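Side-chain contacts in putative hemin storage protein (Bordetella bronchiseptica, PDB 6AU1), which cleaves deacetylated poly-beta-1,6-N-acetylglucosamine, a biofilm polysaccharide, through the glycoside hydrolase domain described here, one part of a longer protein: residues D21-Q24 with Q25-L29; I141-I144 with Y145-L148; Q279-R282 with Q283-A286; D313-I316 with L317-Q320. All coordinates share one frame; numbering follows the deposited sequence.

Interaction 1 of 4, residues D21-Q24 with Q25-L29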
loop_
_atom_site.group_PDB
_atom_site.type_symbol
_atom_site.label_atom_id
_atom_site.label_comp_id
_atom_site.label_asym_id
_atom_site.label_seq_id
_atom_site.Cartn_x
_atom_site.Cartn_y
_atom_site.Cartn_z
ATOM N N ASP A 21 20.048 -18.786 -2.550
ATOM C CA ASP A 21 21.370 -18.879 -1.937
ATOM C C ASP A 21 21.396 -17.909 -0.751
ATOM O O ASP A 21 21.415 -16.697 -0.943
ATOM C CB ASP A 21 22.458 -18.559 -2.978
ATOM C CG ASP A 21 23.857 -18.431 -2.381
ATOM O OD1 ASP A 21 24.040 -18.661 -1.167
ATOM O OD2 ASP A 21 24.791 -18.113 -3.152
ATOM N N PRO A 22 21.384 -18.444 0.481
ATOM C CA PRO A 22 21.284 -17.562 1.653
ATOM C C PRO A 22 22.484 -16.615 1.782
ATOM O O PRO A 22 22.375 -15.550 2.402
ATOM C CB PRO A 22 21.217 -18.545 2.834
ATOM C CG PRO A 22 21.857 -19.801 2.327
ATOM C CD PRO A 22 21.523 -19.865 0.859
ATOM N N GLU A 23 23.611 -16.973 1.185
ATOM C CA GLU A 23 24.778 -16.104 1.277
ATOM C C GLU A 23 24.635 -14.921 0.320
ATOM O O GLU A 23 25.017 -13.801 0.655
ATOM C CB GLU A 23 26.065 -16.879 1.004
ATOM C CG GLU A 23 27.275 -16.318 1.737
ATOM C CD GLU A 23 27.078 -16.233 3.253
ATOM O OE1 GLU A 23 26.378 -17.100 3.836
ATOM O OE2 GLU A 23 27.632 -15.289 3.862
ATOM N N GLN A 24 24.068 -15.158 -0.861
ATOM C CA GLN A 24 23.725 -14.048 -1.758
ATOM C C GLN A 24 22.656 -13.152 -1.138
ATOM O O GLN A 24 22.693 -11.925 -1.275
ATOM C CB GLN A 24 23.244 -14.571 -3.111
ATOM C CG GLN A 24 22.970 -13.459 -4.119
ATOM C CD GLN A 24 24.220 -12.666 -4.437
ATOM O OE1 GLN A 24 25.273 -13.241 -4.728
ATOM N NE2 GLN A 24 24.120 -11.336 -4.365
ATOM N N GLN A 25 21.699 -13.774 -0.455
ATOM C CA GLN A 25 20.648 -13.038 0.223
ATOM C C GLN A 25 21.259 -12.120 1.288
ATOM O O GLN A 25 20.840 -10.979 1.450
ATOM C CB GLN A 25 19.644 -14.014 0.841
ATOM C CG GLN A 25 18.393 -13.361 1.407
ATOM C CD GLN A 25 17.391 -14.395 1.869
ATOM O OE1 GLN A 25 16.677 -14.983 1.057
ATOM N NE2 GLN A 25 17.359 -14.651 3.176
ATOM N N ASN A 26 22.260 -12.620 2.008
ATOM C CA ASN A 26 22.939 -11.808 3.009
ATOM C C ASN A 26 23.672 -10.626 2.377
ATOM O O ASN A 26 23.654 -9.511 2.904
ATOM C CB ASN A 26 23.924 -12.661 3.811
ATOM C CG ASN A 26 24.695 -11.844 4.830
ATOM O OD1 ASN A 26 24.143 -11.425 5.843
ATOM N ND2 ASN A 26 25.962 -11.600 4.557
ATOM N N ARG A 27 24.325 -10.871 1.249
ATOM C CA ARG A 27 25.031 -9.793 0.560
ATOM C C ARG A 27 24.040 -8.732 0.086
ATOM O O ARG A 27 24.313 -7.534 0.190
ATOM C CB ARG A 27 25.848 -10.340 -0.612
ATOM C CG ARG A 27 27.092 -11.096 -0.155
ATOM C CD ARG A 27 28.026 -11.390 -1.309
ATOM N NE ARG A 27 27.520 -12.461 -2.158
ATOM C CZ ARG A 27 27.734 -13.751 -1.928
ATOM N NH1 ARG A 27 28.440 -14.124 -0.867
ATOM N NH2 ARG A 27 27.238 -14.670 -2.750
ATOM N N ASN A 28 22.890 -9.178 -0.419
ATOM C CA ASN A 28 21.824 -8.266 -0.822
ATOM C C ASN A 28 21.393 -7.382 0.343
ATOM O O ASN A 28 21.326 -6.153 0.224
ATOM C CB ASN A 28 20.609 -9.046 -1.349
ATOM C CG ASN A 28 20.894 -9.780 -2.650
ATOM O OD1 ASN A 28 21.915 -9.543 -3.317
ATOM N ND2 ASN A 28 19.978 -10.676 -3.031
ATOM N N LEU A 29 21.102 -8.022 1.473
ATOM C CA LEU A 29 20.706 -7.299 2.675
ATOM C C LEU A 29 21.769 -6.285 3.087
ATOM O O LEU A 29 21.447 -5.144 3.414
ATOM C CB LEU A 29 20.432 -8.269 3.824
ATOM C CG LEU A 29 20.019 -7.625 5.148
ATOM C CD1 LEU A 29 18.881 -6.626 4.933
ATOM C CD2 LEU A 29 19.613 -8.695 6.131
HETATM O O HOH W 1 27.313 -17.375 -2.607
#

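Interaction 2 of 4, residues I141-I144 with Y145-L148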
loop_
_atom_site.group_PDB
_atom_site.type_symbol
_atom_site.label_atom_id
_atom_site.label_comp_id
_atom_site.label_asym_id
_atom_site.label_seq_id
_atom_site.Cartn_x
_atom_site.Cartn_y
_atom_site.Cartn_z
ATOM N N ILE A 141 -7.837 -13.001 7.412
ATOM C CA ILE A 141 -6.970 -11.832 7.246
ATOM C C ILE A 141 -6.542 -11.300 8.613
ATOM O O ILE A 141 -5.378 -10.961 8.834
ATOM C CB ILE A 141 -7.666 -10.716 6.442
ATOM C CG1 ILE A 141 -7.930 -11.196 5.010
ATOM C CG2 ILE A 141 -6.803 -9.465 6.413
ATOM C CD1 ILE A 141 -8.900 -10.284 4.235
ATOM N N SER A 142 -7.496 -11.224 9.528
ATOM C CA SER A 142 -7.202 -10.773 10.888
ATOM C C SER A 142 -6.108 -11.616 11.541
ATOM O O SER A 142 -5.232 -11.092 12.243
ATOM C CB SER A 142 -8.476 -10.808 11.727
ATOM O OG SER A 142 -9.423 -9.881 11.206
ATOM N N GLU A 143 -6.155 -12.922 11.302
ATOM C CA GLU A 143 -5.201 -13.830 11.925
ATOM C C GLU A 143 -3.825 -13.723 11.278
ATOM O O GLU A 143 -2.798 -13.886 11.946
ATOM C CB GLU A 143 -5.728 -15.263 11.870
ATOM C CG GLU A 143 -6.859 -15.491 12.891
ATOM C CD GLU A 143 -7.533 -16.837 12.759
ATOM O OE1 GLU A 143 -7.187 -17.591 11.832
ATOM O OE2 GLU A 143 -8.423 -17.137 13.585
ATOM N N ILE A 144 -3.800 -13.435 9.983
ATOM C CA ILE A 144 -2.526 -13.209 9.305
ATOM C C ILE A 144 -1.839 -11.967 9.887
ATOM O O ILE A 144 -0.630 -11.982 10.145
ATOM C CB ILE A 144 -2.725 -13.080 7.770
ATOM C CG1 ILE A 144 -3.170 -14.434 7.198
ATOM C CG2 ILE A 144 -1.431 -12.618 7.082
ATOM C CD1 ILE A 144 -3.635 -14.362 5.738
ATOM N N TYR A 145 -2.611 -10.906 10.118
ATOM C CA TYR A 145 -2.066 -9.700 10.742
ATOM C C TYR A 145 -1.620 -9.975 12.174
ATOM O O TYR A 145 -0.587 -9.459 12.612
ATOM C CB TYR A 145 -3.093 -8.560 10.702
ATOM C CG TYR A 145 -3.009 -7.728 9.434
ATOM C CD1 TYR A 145 -3.544 -8.186 8.234
ATOM C CD2 TYR A 145 -2.399 -6.481 9.443
ATOM C CE1 TYR A 145 -3.462 -7.413 7.064
ATOM C CE2 TYR A 145 -2.305 -5.712 8.292
ATOM C CZ TYR A 145 -2.832 -6.176 7.109
ATOM O OH TYR A 145 -2.725 -5.383 5.979
ATOM N N GLU A 146 -2.378 -10.794 12.902
ATOM C CA GLU A 146 -1.987 -11.158 14.262
ATOM C C GLU A 146 -0.649 -11.895 14.248
ATOM O O GLU A 146 0.235 -11.632 15.074
ATOM C CB GLU A 146 -3.059 -12.023 14.924
ATOM C CG GLU A 146 -2.696 -12.501 16.319
ATOM C CD GLU A 146 -3.830 -13.279 16.987
ATOM O OE1 GLU A 146 -4.682 -13.837 16.276
ATOM O OE2 GLU A 146 -3.874 -13.326 18.227
ATOM N N ASP A 147 -0.502 -12.805 13.288
ATOM C CA ASP A 147 0.719 -13.606 13.177
ATOM C C ASP A 147 1.923 -12.745 12.789
ATOM O O ASP A 147 3.031 -12.960 13.292
ATOM C CB ASP A 147 0.528 -14.747 12.163
ATOM C CG ASP A 147 -0.413 -15.838 12.669
ATOM O OD1 ASP A 147 -0.712 -15.859 13.885
ATOM O OD2 ASP A 147 -0.844 -16.687 11.857
ATOM N N LEU A 148 1.708 -11.765 11.913
ATOM C CA LEU A 148 2.751 -10.780 11.622
ATOM C C LEU A 148 3.208 -10.079 12.898
ATOM O O LEU A 148 4.408 -9.928 13.147
ATOM C CB LEU A 148 2.251 -9.739 10.615
ATOM C CG LEU A 148 3.164 -8.527 10.414
ATOM C CD1 LEU A 148 4.477 -8.939 9.759
ATOM C CD2 LEU A 148 2.451 -7.416 9.630
#

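Interaction 3 of 4, residues Q279-R282 with Q283-A286. With SO4 (sulfate ion), chain E; SO4 (sulfate ion), chain F.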
loop_
_atom_site.group_PDB
_atom_site.type_symbol
_atom_site.label_atom_id
_atom_site.label_comp_id
_atom_site.label_asym_id
_atom_site.label_seq_id
_atom_site.Cartn_x
_atom_site.Cartn_y
_atom_site.Cartn_z
ATOM N N GLN A 279 3.198 19.470 -14.883
ATOM C CA GLN A 279 1.867 20.006 -14.637
ATOM C C GLN A 279 1.059 19.038 -13.776
ATOM O O GLN A 279 0.344 19.444 -12.856
ATOM C CB GLN A 279 1.130 20.270 -15.952
ATOM C CG GLN A 279 -0.258 20.845 -15.747
ATOM C CD GLN A 279 -1.023 21.015 -17.047
ATOM O OE1 GLN A 279 -1.235 20.053 -17.784
ATOM N NE2 GLN A 279 -1.436 22.243 -17.333
ATOM N N TRP A 280 1.170 17.754 -14.099
ATOM C CA TRP A 280 0.450 16.707 -13.385
ATOM C C TRP A 280 0.757 16.748 -11.892
ATOM O O TRP A 280 -0.145 16.718 -11.056
ATOM C CB TRP A 280 0.822 15.341 -13.965
ATOM C CG TRP A 280 -0.014 14.178 -13.489
ATOM C CD1 TRP A 280 -1.135 13.675 -14.081
ATOM C CD2 TRP A 280 0.240 13.353 -12.345
ATOM N NE1 TRP A 280 -1.602 12.592 -13.369
ATOM C CE2 TRP A 280 -0.777 12.379 -12.297
ATOM C CE3 TRP A 280 1.229 13.349 -11.355
ATOM C CZ2 TRP A 280 -0.835 11.411 -11.298
ATOM C CZ3 TRP A 280 1.170 12.393 -10.363
ATOM C CH2 TRP A 280 0.149 11.432 -10.344
ATOM N N MET A 281 2.040 16.825 -11.562
ATOM C CA MET A 281 2.450 16.869 -10.166
ATOM C C MET A 281 1.979 18.164 -9.499
ATOM O O MET A 281 1.574 18.167 -8.332
ATOM C CB MET A 281 3.969 16.730 -10.051
ATOM C CG MET A 281 4.443 16.490 -8.627
ATOM S SD MET A 281 4.076 14.798 -8.099
ATOM C CE MET A 281 5.149 13.862 -9.188
ATOM N N ARG A 282 2.036 19.267 -10.239
ATOM C CA ARG A 282 1.535 20.542 -9.742
ATOM C C ARG A 282 0.044 20.438 -9.388
ATOM O O ARG A 282 -0.381 20.865 -8.312
ATOM C CB ARG A 282 1.788 21.639 -10.783
ATOM C CG ARG A 282 1.747 23.044 -10.253
ATOM C CD ARG A 282 2.544 23.999 -11.156
ATOM N NE ARG A 282 2.179 23.901 -12.571
ATOM C CZ ARG A 282 2.991 23.464 -13.532
ATOM N NH1 ARG A 282 4.226 23.076 -13.240
ATOM N NH2 ARG A 282 2.572 23.418 -14.790
ATOM N N GLN A 283 -0.744 19.842 -10.282
ATOM C CA GLN A 283 -2.172 19.666 -10.032
ATOM C C GLN A 283 -2.445 18.716 -8.866
ATOM O O GLN A 283 -3.385 18.932 -8.096
ATOM C CB GLN A 283 -2.879 19.160 -11.292
ATOM C CG GLN A 283 -2.972 20.207 -12.379
ATOM C CD GLN A 283 -3.467 19.643 -13.696
ATOM O OE1 GLN A 283 -3.582 18.429 -13.860
ATOM N NE2 GLN A 283 -3.750 20.523 -14.648
ATOM N N LEU A 284 -1.637 17.664 -8.739
ATOM C CA LEU A 284 -1.822 16.718 -7.639
ATOM C C LEU A 284 -1.590 17.409 -6.295
ATOM O O LEU A 284 -2.391 17.269 -5.372
ATOM C CB LEU A 284 -0.888 15.511 -7.784
ATOM C CG LEU A 284 -1.121 14.371 -6.778
ATOM C CD1 LEU A 284 -2.407 13.623 -7.091
ATOM C CD2 LEU A 284 0.065 13.429 -6.782
ATOM N N VAL A 285 -0.502 18.168 -6.197
ATOM C CA VAL A 285 -0.197 18.901 -4.969
ATOM C C VAL A 285 -1.300 19.912 -4.636
ATOM O O VAL A 285 -1.724 20.018 -3.483
ATOM C CB VAL A 285 1.165 19.628 -5.077
ATOM C CG1 VAL A 285 1.385 20.526 -3.884
ATOM C CG2 VAL A 285 2.286 18.600 -5.180
ATOM N N ALA A 286 -1.774 20.633 -5.649
ATOM C CA ALA A 286 -2.840 21.613 -5.454
ATOM C C ALA A 286 -4.092 20.945 -4.903
ATOM O O ALA A 286 -4.768 21.496 -4.032
ATOM C CB ALA A 286 -3.155 22.329 -6.756
HETATM S S SO4 E . -1.215 24.439 -14.106
HETATM O O1 SO4 E . -0.264 24.249 -15.199
HETATM O O2 SO4 E . -1.654 25.830 -14.081
HETATM O O3 SO4 E . -0.568 24.119 -12.836
HETATM O O4 SO4 E . -2.371 23.566 -14.293
HETATM S S SO4 F . 5.185 19.557 -18.383
HETATM O O1 SO4 F . 4.749 19.402 -19.768
HETATM O O2 SO4 F . 6.135 20.664 -18.295
HETATM O O3 SO4 F . 4.033 19.859 -17.541
HETATM O O4 SO4 F . 5.824 18.318 -17.943
#

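Interaction 4 of 4, residues D313-I316 with L317-Q320. With SO4 (sulfate ion), chain D.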
loop_
_atom_site.group_PDB
_atom_site.type_symbol
_atom_site.label_atom_id
_atom_site.label_comp_id
_atom_site.label_asym_id
_atom_site.label_seq_id
_atom_site.Cartn_x
_atom_site.Cartn_y
_atom_site.Cartn_z
ATOM N N ASP A 313 16.003 7.898 -14.333
ATOM C CA ASP A 313 17.178 8.727 -14.057
ATOM C C ASP A 313 17.040 9.428 -12.711
ATOM O O ASP A 313 16.026 10.075 -12.446
ATOM C CB ASP A 313 17.382 9.760 -15.163
ATOM C CG ASP A 313 17.933 9.149 -16.433
ATOM O OD1 ASP A 313 18.154 9.900 -17.404
ATOM O OD2 ASP A 313 18.160 7.921 -16.459
ATOM N N THR A 314 18.050 9.277 -11.859
ATOM C CA THR A 314 17.984 9.827 -10.507
ATOM C C THR A 314 17.752 11.336 -10.554
ATOM O O THR A 314 17.078 11.896 -9.684
ATOM C CB THR A 314 19.264 9.512 -9.706
ATOM O OG1 THR A 314 19.404 8.093 -9.572
ATOM C CG2 THR A 314 19.205 10.127 -8.313
ATOM N N GLU A 315 18.274 11.990 -11.588
ATOM C CA GLU A 315 18.081 13.434 -11.722
ATOM C C GLU A 315 16.607 13.773 -11.976
ATOM O O GLU A 315 16.130 14.831 -11.578
ATOM C CB GLU A 315 18.966 14.001 -12.837
ATOM C CG GLU A 315 18.845 15.511 -13.032
ATOM C CD GLU A 315 19.169 16.304 -11.768
ATOM O OE1 GLU A 315 20.133 15.944 -11.058
ATOM O OE2 GLU A 315 18.453 17.287 -11.483
ATOM N N ILE A 316 15.873 12.878 -12.626
ATOM C CA ILE A 316 14.448 13.115 -12.828
ATOM C C ILE A 316 13.699 12.993 -11.496
ATOM O O ILE A 316 12.804 13.791 -11.186
ATOM C CB ILE A 316 13.855 12.135 -13.865
ATOM C CG1 ILE A 316 14.373 12.479 -15.265
ATOM C CG2 ILE A 316 12.332 12.174 -13.838
ATOM C CD1 ILE A 316 14.027 11.439 -16.327
ATOM N N LEU A 317 14.087 12.002 -10.706
ATOM C CA LEU A 317 13.506 11.788 -9.388
ATOM C C LEU A 317 13.798 12.971 -8.463
ATOM O O LEU A 317 12.912 13.456 -7.747
ATOM C CB LEU A 317 14.050 10.492 -8.791
ATOM C CG LEU A 317 13.505 10.046 -7.435
ATOM C CD1 LEU A 317 12.008 9.850 -7.518
ATOM C CD2 LEU A 317 14.201 8.750 -6.995
ATOM N N ARG A 318 15.041 13.436 -8.481
ATOM C CA ARG A 318 15.415 14.573 -7.649
ATOM C C ARG A 318 14.643 15.821 -8.067
ATOM O O ARG A 318 14.224 16.612 -7.209
ATOM C CB ARG A 318 16.922 14.835 -7.717
ATOM C CG ARG A 318 17.415 15.864 -6.691
ATOM C CD ARG A 318 18.925 16.022 -6.760
ATOM N NE ARG A 318 19.444 16.950 -5.749
ATOM C CZ ARG A 318 19.383 18.275 -5.850
ATOM N NH1 ARG A 318 18.820 18.836 -6.913
ATOM N NH2 ARG A 318 19.880 19.044 -4.888
ATOM N N ARG A 319 14.458 16.014 -9.371
ATOM C CA ARG A 319 13.728 17.195 -9.837
ATOM C C ARG A 319 12.291 17.160 -9.327
ATOM O O ARG A 319 11.718 18.210 -9.017
ATOM C CB ARG A 319 13.726 17.298 -11.362
ATOM C CG ARG A 319 15.021 17.796 -11.979
ATOM C CD ARG A 319 14.879 17.876 -13.492
ATOM N NE ARG A 319 16.170 17.882 -14.174
ATOM C CZ ARG A 319 16.370 17.389 -15.393
ATOM N NH1 ARG A 319 15.363 16.839 -16.064
ATOM N NH2 ARG A 319 17.577 17.437 -15.938
ATOM N N GLN A 320 11.711 15.961 -9.242
ATOM C CA GLN A 320 10.359 15.839 -8.702
ATOM C C GLN A 320 10.347 16.219 -7.221
ATOM O O GLN A 320 9.445 16.926 -6.758
ATOM C CB GLN A 320 9.800 14.422 -8.903
ATOM C CG GLN A 320 9.464 14.126 -10.350
ATOM C CD GLN A 320 8.837 12.758 -10.522
ATOM O OE1 GLN A 320 9.123 11.836 -9.758
ATOM N NE2 GLN A 320 7.970 12.625 -11.515
HETATM S S SO4 D . 21.483 7.480 -12.310
HETATM O O1 SO4 D . 20.024 7.441 -12.339
HETATM O O2 SO4 D . 21.944 8.829 -12.623
HETATM O O3 SO4 D . 21.953 7.124 -10.974
HETATM O O4 SO4 D . 22.018 6.522 -13.273
HETATM O O HOH W 2 17.172 18.239 -9.149
#

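Interaction 1 of 4, residues D21-Q24 with Q25-L29
Gln24 lends both atoms of its amide to residues of the next turn. NE2 donates to Asn28 OD1 at 3.0 Å, with the acceptor close to the plane of the Gln24 amide, while OE1 accepts from Arg27 NH2 at 3.1 Å along a fairly straight N-H line (158°). The guanidinium meets that oxygen from well above the amide's carbonyl plane, and the two flat groups stand 72° apart. The Gln24 chain reaches both partners because it bends at chi2 (62°), which turns the amide along the helix toward Arg27 and Asn28. Arg27 NH2 also donates to a water, 2.7 Å away, which in turn donates to Asp21 OD2; OD2 and NH2 themselves stand 4.2 Å apart, beyond salt-bridge range. The other oxygen of Asp21 has a different task: OD1 accepts from Glu23 N at 2.9 Å, the N-cap bond that opens helix 22-39. Asn28 ND2 is taken by Ile17 O and Gln25 OE1 by Asp19 N, so the first turns are also pinned to the chain that leads into them.

Packing is light. Glu23 O lies 3.7 Å above the centre of the Arg27 guanidinium, and Glu23 CG approaches Arg27 NH1 to 3.6 Å. Farther along, Leu29 faces helix 75-86, the next helix in the outer layer of the TIM barrel. The negative charge of Asp21 would probably suit the positive end of the helix dipole, and the water links it to the opposite charge of Arg27. Gripped twice, by Gln24 OE1 and by the water, Arg27 NH2 should restrict rotation of the guanidinium.

Interaction 2 of 4, residues I141-I144 with Y145-L148
Tyr145 leans back along helix 135-151 against Ile141, four residues earlier, and the two side chains run side by side in the same direction. Its CB sits 3.7 Å from Ser142 O. CG lies 4.1 Å from Ile141 O, and CD1 comes to 3.4 Å from the same oxygen, which lies at the ring edge and near its plane, so the carbonyl faces the polarised C-H rim of the aromatic group. The same CD1 is 3.9 Å from Ile141 CG2, and CE1 follows at 4.0 Å from that methyl; the branch reaches the ring because CG2 is placed anti to the isoleucine nitrogen while CG1 leads away from it. At the tip, OH is hydrogen-bonded to Pro95 O, just beyond strand 89-94.

This helix connects strands 89-94 and 156-159 in a right-handed beta-alpha-beta crossover of the TIM barrel. Tyr145 and Leu148 are on its inner side, against Leu94, while Leu216 of helix 195-223 also touches the ring.

The acidic side chains take another direction. Asp147 CG lies 3.2 Å from Glu143 O, the carbonyl that accepts Asp147 N at 2.9 Å, so two acceptor groups are brought together. Arg66 probably offsets the repulsion: its NH1 forms salt bridges with Asp147 OD1 and Glu146 OE1. Glu143 OE1 is hydrogen-bonded to His67 NE2, and its other oxygen has a long, weak ion pair with Arg66.

Interaction 3 of 4, residues Q279-R282 with Q283-A286
Gln279 and Gln283 bring their amides together by opposite choices of first torsion: Gln279 sets CG anti to its nitrogen (chi1 -179°), whereas Gln283 turns CG to the position beside its own nitrogen (chi1 -71°), and both chains then run extended. Their amide planes end only 16° apart, with Gln283 NE2 3.7 Å from Gln279 CD. Arg282 joins them through a kink at chi3 that carries its guanidinium back over Gln279 CA, which lies above one face.

Between these three groups sits the sulfate of chain E, probably from the crystallisation liquor. Arg282 NE gives a hydrogen bond to O3 (2.8 Å) and Arg282 NH2 one to O1 (3.0 Å), a two-pronged grip with the sulfur in the guanidinium plane. Gln279 NE2 adds a bond to O1 at 3.2 Å, and Gln283 NE2 contributes a weak one to O4. The sulfate of chain F accepts at O3 from the backbone Gln279 N at 2.8 Å; Glu278 N and Arg276 NE also bind sulfate here.

Helix 277-290 links strands 262-266 and 297-305 as one of the outer helices of the TIM barrel, and the side away from the sulfates is apolar. There Leu284 CD2 packs alongside Trp280 CZ3 (3.9 Å) and more loosely against Met281 SD (4.4 Å). Val240 and Leu241 of helix 238-241 cover Leu284, and Met281 reaches Gln320, Gln323 and Leu324 of helix 314-326.

Interaction 4 of 4, residues D313-I316 with L317-Q320
Asp313 O receives two backbone donors where helix 314-326 begins, Ile316 N at 2.8 Å and Leu317 N at 3.2 Å. The regular i to i+4 ladder then carries on, with Arg318 N bonded to Thr314 O. Asp313 occupies the N-cap, yet its own carboxylate makes no capping bond. A sulfate, probably from the crystallisation liquor, meets the first turn: its O1 accepts from Thr314 N at 2.7 Å and from Thr314 OG1 at 2.9 Å. An anion there is consistent with the partial positive charge of a helix start. The hydroxyl is also hydrogen-bonded to Asp345 N.

On the outer side, Glu315 and Arg319 cross at about a right angle. With CG anti to the glutamate nitrogen (chi1 -179°), Glu315 CG lies over one face of the guanidinium, 3.7 Å from Arg319 NH2; the bend at chi2 then turns the carboxylate so that OE2 comes 3.6 Å from Arg319 NE in a salt bridge, with carboxylate and guanidinium planes 53° apart. The same OE2 accepts from a water at 2.8 Å, which in turn accepts from Arg318 NH1 in the plane of that guanidinium.

Arg318 extends away to a salt bridge between NH2 and Asp351 OD2, tying this helix to helix 346-353. The Leu317 side chain touches Leu349 of that helix and Leu301 and Ala303 of strand 297-305, which seats the helix against the barrel wall.

All four contacts lie on helices surrounding the parallel strands of one TIM barrel, in chain order, and only interactions 3 and 4 meet. Their centres are 16 Å apart, and Met281 CE packs at 3.9 Å from Gln320 NE2, where helices 277-290 and 314-326 run as neighbours. Interaction 2 lies across the chain's centre from this pair, about 37 Å from interaction 3 and 38 Å from interaction 4. Interaction 1 is about 27 Å from interaction 2 and 29 Å from interaction 4, centre to centre. Sulfates bind near the starts of both neighbouring helices, but being probably from the crystallisation liquor, they do not by themselves mark a substrate site.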